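Local coordinates for mandelate racemase/muconate lactonizing enzyme family protein (PDB 3S5S) that is of unassigned specific function but has the enolase-superfamily fold, an N-terminal alpha+beta capping domain joined to a beta/alpha-barrel, at residues A265-I270 and F319-L324; R90-A95 and A106-I111; I17-P22 and G298-V303. All coordinates share one frame; numbering follows the deposited sequence.

Contact 1 of 3, residues A265-I270 and F319-L324; sequences ATVVNI and FSFVDL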
loop_
_atom_site.group_PDB
_atom_site.type_symbol
_atom_site.label_atom_id
_atom_site.label_comp_id
_atom_site.label_asym_id
_atom_site.label_seq_id
_atom_site.Cartn_x
_atom_site.Cartn_y
_atom_site.Cartn_z
ATOM N N ALA A 265 6.181 -12.413 16.685
ATOM C CA ALA A 265 6.697 -11.075 17.011
ATOM C C ALA A 265 5.468 -10.227 17.283
ATOM O O ALA A 265 4.355 -10.694 17.043
ATOM C CB ALA A 265 7.483 -10.519 15.843
ATOM N N THR A 266 5.640 -9.023 17.822
ATOM C CA THR A 266 4.507 -8.118 18.026
ATOM C C THR A 266 4.828 -6.844 17.265
ATOM O O THR A 266 4.018 -5.889 17.213
ATOM C CB THR A 266 4.263 -7.787 19.518
ATOM O OG1 THR A 266 5.428 -7.184 20.063
ATOM C CG2 THR A 266 3.893 -9.060 20.368
ATOM N N VAL A 267 6.025 -6.849 16.668
ATOM C CA VAL A 267 6.581 -5.695 15.951
ATOM C C VAL A 267 7.244 -6.157 14.655
ATOM O O VAL A 267 7.777 -7.252 14.602
ATOM C CB VAL A 267 7.574 -4.890 16.833
ATOM C CG1 VAL A 267 8.237 -3.813 16.068
ATOM C CG2 VAL A 267 6.837 -4.288 18.046
ATOM N N VAL A 268 7.179 -5.341 13.614
ATOM C CA VAL A 268 7.937 -5.603 12.382
ATOM C C VAL A 268 8.940 -4.480 12.062
ATOM O O VAL A 268 8.603 -3.301 12.051
ATOM C CB VAL A 268 6.983 -5.860 11.147
ATOM C CG1 VAL A 268 7.684 -5.628 9.901
ATOM C CG2 VAL A 268 6.504 -7.283 11.139
ATOM N N ASN A 269 10.180 -4.884 11.799
ATOM C CA ASN A 269 11.214 -3.995 11.285
ATOM C C ASN A 269 11.175 -3.971 9.754
ATOM O O ASN A 269 11.526 -4.934 9.089
ATOM C CB ASN A 269 12.572 -4.456 11.799
ATOM C CG ASN A 269 13.681 -3.463 11.453
ATOM O OD1 ASN A 269 13.492 -2.615 10.564
ATOM N ND2 ASN A 269 14.834 -3.545 12.164
ATOM N N ILE A 270 10.684 -2.882 9.197
ATOM C CA ILE A 270 10.551 -2.703 7.761
ATOM C C ILE A 270 11.806 -2.004 7.278
ATOM O O ILE A 270 12.218 -0.978 7.840
ATOM C CB ILE A 270 9.320 -1.777 7.464
ATOM C CG1 ILE A 270 8.036 -2.374 8.026
ATOM C CG2 ILE A 270 9.140 -1.510 6.005
ATOM C CD1 ILE A 270 6.785 -1.437 7.896
ATOM N N PHE A 319 4.587 4.867 13.109
ATOM C CA PHE A 319 5.755 4.086 13.462
ATOM C C PHE A 319 6.075 4.220 14.936
ATOM O O PHE A 319 6.024 5.321 15.446
ATOM C CB PHE A 319 6.947 4.417 12.576
ATOM C CG PHE A 319 6.893 3.719 11.254
ATOM C CD1 PHE A 319 5.905 4.068 10.292
ATOM C CD2 PHE A 319 7.755 2.665 10.976
ATOM C CE1 PHE A 319 5.797 3.402 9.058
ATOM C CE2 PHE A 319 7.676 1.993 9.731
ATOM C CZ PHE A 319 6.687 2.357 8.778
ATOM N N SER A 320 6.310 3.095 15.617
ATOM C CA SER A 320 6.696 3.109 17.057
ATOM C C SER A 320 8.208 3.169 17.281
ATOM O O SER A 320 8.655 3.615 18.299
ATOM C CB SER A 320 6.135 1.893 17.814
ATOM O OG SER A 320 4.739 1.720 17.586
ATOM N N PHE A 321 8.990 2.691 16.325
ATOM C CA PHE A 321 10.412 2.634 16.496
ATOM C C PHE A 321 11.018 3.205 15.242
ATOM O O PHE A 321 10.609 2.871 14.110
ATOM C CB PHE A 321 10.860 1.200 16.731
ATOM C CG PHE A 321 10.372 0.629 18.045
ATOM C CD1 PHE A 321 9.237 -0.191 18.098
ATOM C CD2 PHE A 321 11.040 0.912 19.247
ATOM C CE1 PHE A 321 8.784 -0.721 19.313
ATOM C CE2 PHE A 321 10.557 0.392 20.474
ATOM C CZ PHE A 321 9.435 -0.422 20.491
ATOM N N VAL A 322 11.981 4.088 15.434
ATOM C CA VAL A 322 12.777 4.572 14.357
ATOM C C VAL A 322 14.259 4.243 14.618
ATOM O O VAL A 322 14.848 4.654 15.622
ATOM C CB VAL A 322 12.518 6.073 14.208
ATOM C CG1 VAL A 322 13.349 6.657 13.081
ATOM C CG2 VAL A 322 10.997 6.326 14.019
ATOM N N ASP A 323 14.877 3.517 13.703
ATOM C CA ASP A 323 16.255 3.094 13.868
ATOM C C ASP A 323 17.029 3.462 12.600
ATOM O O ASP A 323 17.368 2.564 11.782
ATOM C CB ASP A 323 16.285 1.570 14.074
ATOM C CG ASP A 323 17.706 1.009 14.143
ATOM O OD1 ASP A 323 18.641 1.674 14.660
ATOM O OD2 ASP A 323 17.897 -0.108 13.686
ATOM N N LEU A 324 17.295 4.768 12.435
ATOM C CA LEU A 324 17.857 5.355 11.208
ATOM C C LEU A 324 19.152 6.118 11.477
ATOM O O LEU A 324 19.239 7.329 11.231
ATOM C CB LEU A 324 16.838 6.300 10.573
ATOM C CG LEU A 324 15.553 5.605 10.124
ATOM C CD1 LEU A 324 14.535 6.639 9.558
ATOM C CD2 LEU A 324 15.829 4.391 9.125
#
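Ile270 meets Phe319, and Val267 meets Phe321; both pairs are wholly apolar, and no hydrogen bond runs between 265-270 and 319-324. In the first pair the delta methyl does the touching: Ile270 CD1 lies 3.9 Å from Phe319 CZ and is almost as near to CE2 at the end of the ring, and the two side chains cross at about a right angle. Ile270 reaches that far because its chain is extended beyond CG1 (chi2 174°), with CG1 itself anti to the carbonyl carbon. In the second pair one branch of the valine, Val267 CG2, approaches Phe321 CE1 at 4.3 Å. The strands are the sixth and eighth of the barrel that defines the enolase superfamily, and strand 293-296 runs between them, which leaves Val267 and Ser320, the closest CA pair, 8.9 Å apart. Each phenylalanine thus spans the intervening strand on a different face. Phe319 packs outside on Leu294 and Ile296, where Phe312 of helix 303-316 also touches both it and Ile270; Phe321 packs inside on Met295. The corner in the chain at Ser320 separates these two directions. Polar groups lie toward the barrel interior: Asn269 ND2 is hydrogen-bonded to Glu222 OE1, and Asp323 OD2 forms a salt bridge with Lys164 NZ.

Contact 2 of 3, residues R90-A95 and A106-I111; sequences RALREA and AIETAI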
loop_
_atom_site.group_PDB
_atom_site.type_symbol
_atom_site.label_atom_id
_atom_site.label_comp_id
_atom_site.label_asym_id
_atom_site.label_seq_id
_atom_site.Cartn_x
_atom_site.Cartn_y
_atom_site.Cartn_z
ATOM N N ARG A 90 7.324 -4.658 -10.019
ATOM C CA ARG A 90 6.768 -5.972 -10.216
ATOM C C ARG A 90 7.689 -6.750 -11.173
ATOM O O ARG A 90 8.008 -7.914 -10.919
ATOM C CB ARG A 90 5.348 -5.859 -10.772
ATOM C CG ARG A 90 4.624 -7.196 -10.963
ATOM C CD ARG A 90 3.119 -7.009 -11.231
ATOM N NE ARG A 90 2.337 -6.559 -10.058
ATOM C CZ ARG A 90 1.862 -5.315 -9.878
ATOM N NH1 ARG A 90 2.093 -4.381 -10.798
ATOM N NH2 ARG A 90 1.164 -4.987 -8.770
ATOM N N ALA A 91 8.152 -6.092 -12.239
ATOM C CA ALA A 91 9.005 -6.743 -13.224
ATOM C C ALA A 91 10.411 -7.009 -12.679
ATOM O O ALA A 91 10.985 -7.991 -13.009
ATOM C CB ALA A 91 9.051 -5.952 -14.557
ATOM N N LEU A 92 10.966 -6.150 -11.848
ATOM C CA LEU A 92 12.242 -6.492 -11.203
ATOM C C LEU A 92 12.046 -7.689 -10.268
ATOM O O LEU A 92 12.808 -8.635 -10.305
ATOM C CB LEU A 92 12.856 -5.320 -10.427
ATOM C CG LEU A 92 13.026 -3.976 -11.123
ATOM C CD1 LEU A 92 13.140 -2.874 -10.052
ATOM C CD2 LEU A 92 14.202 -3.937 -12.127
ATOM N N ARG A 93 11.005 -7.648 -9.448
ATOM C CA ARG A 93 10.754 -8.721 -8.531
ATOM C C ARG A 93 10.564 -10.073 -9.271
ATOM O O ARG A 93 11.028 -11.131 -8.804
ATOM C CB ARG A 93 9.610 -8.360 -7.565
ATOM C CG ARG A 93 8.621 -9.495 -7.230
ATOM C CD ARG A 93 7.941 -9.325 -5.887
ATOM N NE ARG A 93 8.637 -10.154 -4.887
ATOM C CZ ARG A 93 8.405 -11.459 -4.641
ATOM N NH1 ARG A 93 9.141 -12.094 -3.723
ATOM N NH2 ARG A 93 7.463 -12.140 -5.304
ATOM N N GLU A 94 9.931 -10.053 -10.435
ATOM C CA GLU A 94 9.690 -11.308 -11.095
ATOM C C GLU A 94 10.982 -11.845 -11.737
ATOM O O GLU A 94 11.323 -13.019 -11.561
ATOM C CB GLU A 94 8.550 -11.180 -12.080
ATOM C CG GLU A 94 7.708 -12.448 -12.165
ATOM C CD GLU A 94 6.548 -12.326 -13.175
ATOM O OE1 GLU A 94 6.425 -13.242 -14.047
ATOM O OE2 GLU A 94 5.785 -11.300 -13.095
ATOM N N ALA A 95 11.719 -10.975 -12.430
ATOM C CA ALA A 95 13.015 -11.353 -13.031
ATOM C C ALA A 95 14.124 -11.680 -12.015
ATOM O O ALA A 95 15.167 -12.181 -12.399
ATOM C CB ALA A 95 13.491 -10.290 -14.051
ATOM N N ALA A 106 17.429 0.334 -4.761
ATOM C CA ALA A 106 18.162 1.389 -5.422
ATOM C C ALA A 106 17.425 1.932 -6.645
ATOM O O ALA A 106 17.310 3.164 -6.819
ATOM C CB ALA A 106 19.523 0.870 -5.841
ATOM N N ILE A 107 16.924 1.003 -7.472
ATOM C CA ILE A 107 16.290 1.321 -8.724
ATOM C C ILE A 107 14.941 1.983 -8.483
ATOM O O ILE A 107 14.694 3.077 -8.980
ATOM C CB ILE A 107 16.148 0.060 -9.620
ATOM C CG1 ILE A 107 17.540 -0.391 -10.116
ATOM C CG2 ILE A 107 15.241 0.346 -10.732
ATOM C CD1 ILE A 107 17.636 -1.739 -10.819
ATOM N N GLU A 108 14.076 1.340 -7.708
ATOM C CA GLU A 108 12.774 1.938 -7.376
ATOM C C GLU A 108 12.949 3.261 -6.636
ATOM O O GLU A 108 12.188 4.209 -6.832
ATOM C CB GLU A 108 12.014 1.039 -6.417
ATOM C CG GLU A 108 11.557 -0.260 -6.943
ATOM C CD GLU A 108 10.687 -0.922 -5.917
ATOM O OE1 GLU A 108 9.949 -0.198 -5.187
ATOM O OE2 GLU A 108 10.748 -2.148 -5.809
ATOM N N THR A 109 13.942 3.334 -5.774
ATOM C CA THR A 109 14.189 4.627 -5.131
ATOM C C THR A 109 14.563 5.746 -6.130
ATOM O O THR A 109 14.023 6.815 -6.043
ATOM C CB THR A 109 15.210 4.524 -3.995
ATOM O OG1 THR A 109 14.672 3.619 -3.025
ATOM C CG2 THR A 109 15.463 5.906 -3.383
ATOM N N ALA A 110 15.450 5.466 -7.066
ATOM C CA ALA A 110 15.873 6.412 -8.115
ATOM C C ALA A 110 14.701 6.804 -9.042
ATOM O O ALA A 110 14.544 7.977 -9.410
ATOM C CB ALA A 110 17.013 5.815 -8.911
ATOM N N ILE A 111 13.890 5.841 -9.433
ATOM C CA ILE A 111 12.687 6.138 -10.215
ATOM C C ILE A 111 11.710 7.072 -9.448
ATOM O O ILE A 111 11.350 8.153 -9.949
ATOM C CB ILE A 111 11.965 4.847 -10.639
ATOM C CG1 ILE A 111 12.851 4.060 -11.599
ATOM C CG2 ILE A 111 10.545 5.135 -11.261
ATOM C CD1 ILE A 111 12.225 2.670 -11.986
#
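Leu92 and Ile107 face each other from two helical segments, their CA atoms 9.1 Å apart, and each segment is held by its own i to i+4 backbone bonds, such as Glu94 N to Arg90 O and Ile111 N to Ile107 O. Leu92 meets both Ile107 and Glu108. Its CG stands beside the backbone N and anti to the carbonyl carbon (chi1 -52°), which places both methyls against 106-111. CD1 approaches the branch methyl Ile107 CG2 at 3.9 Å, while Leu92 CD2 lies alongside the far end of the isoleucine, 4.3 Å from Ile107 CD1. The two side chains cross obliquely, methyl against methyl. Leu92 CD1 also rests 4.4 Å from the aliphatic Glu108 CG, so the glutamate contributes its hydrocarbon part to the buried seam. The extended stem of Glu108 (chi2 -173°) carries its carboxylate onward to helix 272-289, where OE1 accepts a hydrogen bond from Ala278 N and a weak one from Ile277 N. Val77 of the short helix 74-77 touches both Leu92 and Ile107. Arg93 NE is salt-bridged to Glu279 OE2 of the same helix 272-289; Arg90, whose side chain sets out away from 106-111, hydrogen-bonds through NH2 to Leu316 O and through NH1 to Ser130 OG, both of the second subunit. Helices 85-96 and 101-117, linked by a short loop, are consecutive members of the helical part of the N-terminal alpha+beta capping domain characteristic of the enolase superfamily.

Contact 3 of 3, residues I17-P22 and G298-V303; sequences IPLHEP and GMVESV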
loop_
_atom_site.group_PDB
_atom_site.type_symbol
_atom_site.label_atom_id
_atom_site.label_comp_id
_atom_site.label_asym_id
_atom_site.label_seq_id
_atom_site.Cartn_x
_atom_site.Cartn_y
_atom_site.Cartn_z
ATOM N N ILE A 17 31.924 4.228 1.242
ATOM C CA ILE A 17 32.113 5.187 2.328
ATOM C C ILE A 17 32.733 4.574 3.585
ATOM O O ILE A 17 32.204 3.584 4.118
ATOM C CB ILE A 17 30.805 5.829 2.709
ATOM C CG1 ILE A 17 30.014 6.190 1.451
ATOM C CG2 ILE A 17 31.085 7.076 3.563
ATOM C CD1 ILE A 17 28.574 6.609 1.707
ATOM N N PRO A 18 33.823 5.171 4.086
ATOM C CA PRO A 18 34.438 4.679 5.295
ATOM C C PRO A 18 33.507 4.761 6.517
ATOM O O PRO A 18 32.705 5.698 6.644
ATOM C CB PRO A 18 35.643 5.619 5.484
ATOM C CG PRO A 18 35.822 6.321 4.215
ATOM C CD PRO A 18 34.480 6.397 3.605
ATOM N N LEU A 19 33.592 3.741 7.368
ATOM C CA LEU A 19 32.999 3.728 8.697
ATOM C C LEU A 19 34.110 4.189 9.643
ATOM O O LEU A 19 35.291 3.888 9.384
ATOM C CB LEU A 19 32.531 2.309 9.040
ATOM C CG LEU A 19 31.442 1.714 8.107
ATOM C CD1 LEU A 19 31.097 0.277 8.423
ATOM C CD2 LEU A 19 30.176 2.537 8.149
ATOM N N HIS A 20 33.771 4.942 10.699
ATOM C CA HIS A 20 34.803 5.405 11.661
ATOM C C HIS A 20 35.527 4.171 12.230
ATOM O O HIS A 20 36.749 3.933 12.040
ATOM C CB HIS A 20 34.177 6.172 12.829
ATOM C CG HIS A 20 33.393 7.385 12.436
ATOM N ND1 HIS A 20 33.971 8.627 12.277
ATOM C CD2 HIS A 20 32.066 7.562 12.230
ATOM C CE1 HIS A 20 33.038 9.512 11.961
ATOM N NE2 HIS A 20 31.871 8.892 11.930
ATOM N N GLU A 21 34.711 3.402 12.946
ATOM C CA GLU A 21 35.019 2.074 13.446
ATOM C C GLU A 21 34.142 1.130 12.577
ATOM O O GLU A 21 33.105 1.557 12.081
ATOM C CB GLU A 21 34.655 2.008 14.956
ATOM C CG GLU A 21 33.120 2.124 15.216
ATOM C CD GLU A 21 32.724 3.071 16.358
ATOM O OE1 GLU A 21 32.795 2.626 17.533
ATOM O OE2 GLU A 21 32.302 4.232 16.067
ATOM N N PRO A 22 34.580 -0.130 12.349
ATOM C CA PRO A 22 33.694 -1.187 11.826
ATOM C C PRO A 22 32.326 -1.265 12.551
ATOM O O PRO A 22 32.251 -0.981 13.759
ATOM C CB PRO A 22 34.493 -2.479 12.072
ATOM C CG PRO A 22 35.908 -2.040 12.535
ATOM C CD PRO A 22 35.998 -0.555 12.359
ATOM N N GLY A 298 17.121 -0.173 8.782
ATOM C CA GLY A 298 17.898 -0.130 7.560
ATOM C C GLY A 298 19.110 -1.013 7.596
ATOM O O GLY A 298 19.415 -1.616 8.594
ATOM N N MET A 299 19.785 -1.095 6.450
ATOM C CA MET A 299 21.082 -1.766 6.332
ATOM C C MET A 299 22.177 -0.766 6.784
ATOM O O MET A 299 21.929 0.013 7.689
ATOM C CB MET A 299 21.244 -2.244 4.886
ATOM C CG MET A 299 21.048 -3.750 4.639
ATOM S SD MET A 299 19.788 -4.671 5.532
ATOM C CE MET A 299 20.551 -4.799 7.124
ATOM N N VAL A 300 23.367 -0.763 6.186
ATOM C CA VAL A 300 24.410 0.260 6.535
ATOM C C VAL A 300 24.411 1.304 5.429
ATOM O O VAL A 300 25.089 1.146 4.439
ATOM C CB VAL A 300 25.797 -0.356 6.708
ATOM C CG1 VAL A 300 26.849 0.718 6.966
ATOM C CG2 VAL A 300 25.791 -1.390 7.829
ATOM N N GLU A 301 23.612 2.347 5.607
ATOM C CA GLU A 301 23.161 3.239 4.534
ATOM C C GLU A 301 23.684 4.674 4.705
ATOM O O GLU A 301 23.794 5.167 5.827
ATOM C CB GLU A 301 21.608 3.232 4.492
ATOM C CG GLU A 301 21.011 1.818 4.252
ATOM C CD GLU A 301 19.492 1.709 4.436
ATOM O OE1 GLU A 301 18.816 2.699 4.796
ATOM O OE2 GLU A 301 18.965 0.596 4.269
ATOM N N SER A 302 23.980 5.360 3.602
ATOM C CA SER A 302 24.277 6.792 3.672
ATOM C C SER A 302 22.983 7.576 3.914
ATOM O O SER A 302 21.890 6.999 4.124
ATOM C CB SER A 302 24.897 7.263 2.359
ATOM O OG SER A 302 23.919 7.421 1.305
ATOM N N VAL A 303 23.135 8.892 3.858
ATOM C CA VAL A 303 22.080 9.901 3.890
ATOM C C VAL A 303 20.981 9.652 2.839
ATOM O O VAL A 303 19.791 9.914 3.054
ATOM C CB VAL A 303 22.795 11.305 3.717
ATOM C CG1 VAL A 303 22.114 12.257 2.737
ATOM C CG2 VAL A 303 23.103 11.941 5.069
#
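Ile17 lays its delta methyl against the side-chain carbon of Ser302, CD1 to CB 3.8 Å, in a seam between the two domains of the enolase-superfamily fold. Strand 7-25 belongs to the antiparallel sheet of the capping domain; 298-303 is the loop that follows the seventh barrel strand, 293-296, and leads into helix 303-316. Loops of this kind, at the C-terminal ends of the barrel strands, face the capping domain and in this superfamily generally border the active site. Two residues along from Ile17, Leu19 adds the second apolar touch: its CD2 meets Val300 CG1 at 4.0 Å, the branches coming together at a slant. Val300 presents that methyl with CG1 anti to its backbone N (chi1 176°), and it leans as well on Ala33 of the neighbouring strand 28-42, whose backbone is hydrogen-bonded to Ile17. No hydrogen bond passes between the two segments, yet polar links to the capping domain lie close by. Val300 O accepts from Asn35 ND2, and the hydroxyl of Ser302 is hydrogen-bonded to Glu51 OE1. Ser302 is also the N-cap of helix 303-316, its OG serving Leu304 N. With chi1 at 77°, OG lies on the far side of CB from Ile17 CD1, and it is the carbon that meets the methyl. The loop is braced from within by Glu301: Met299 N donates to Glu301 OE2 over 2.9 Å, nearly straight at 161°, reaching that oxygen from above the carboxylate plane.

In the fold
From the N terminus, the chain opens contact 3 at 17-22, on strand 7-25 of the capping domain. It then folds the helical part of that domain, where contact 2 closes a short loop between 90-95 and 106-111, nested inside the long one. The barrel follows; contact 1 opens at 265-270, contact 3 closes at 298-303, and contact 1 closes at 319-324, so contacts 1 and 3 cross. Contact 1 ties barrel strands together, contact 2 two capping-domain helices, and contact 3 one domain to the other. Contacts 1 and 3 have centres about 20 Å apart, on opposite sides of the chain's centre, although their nearest atoms are only about 4 Å apart.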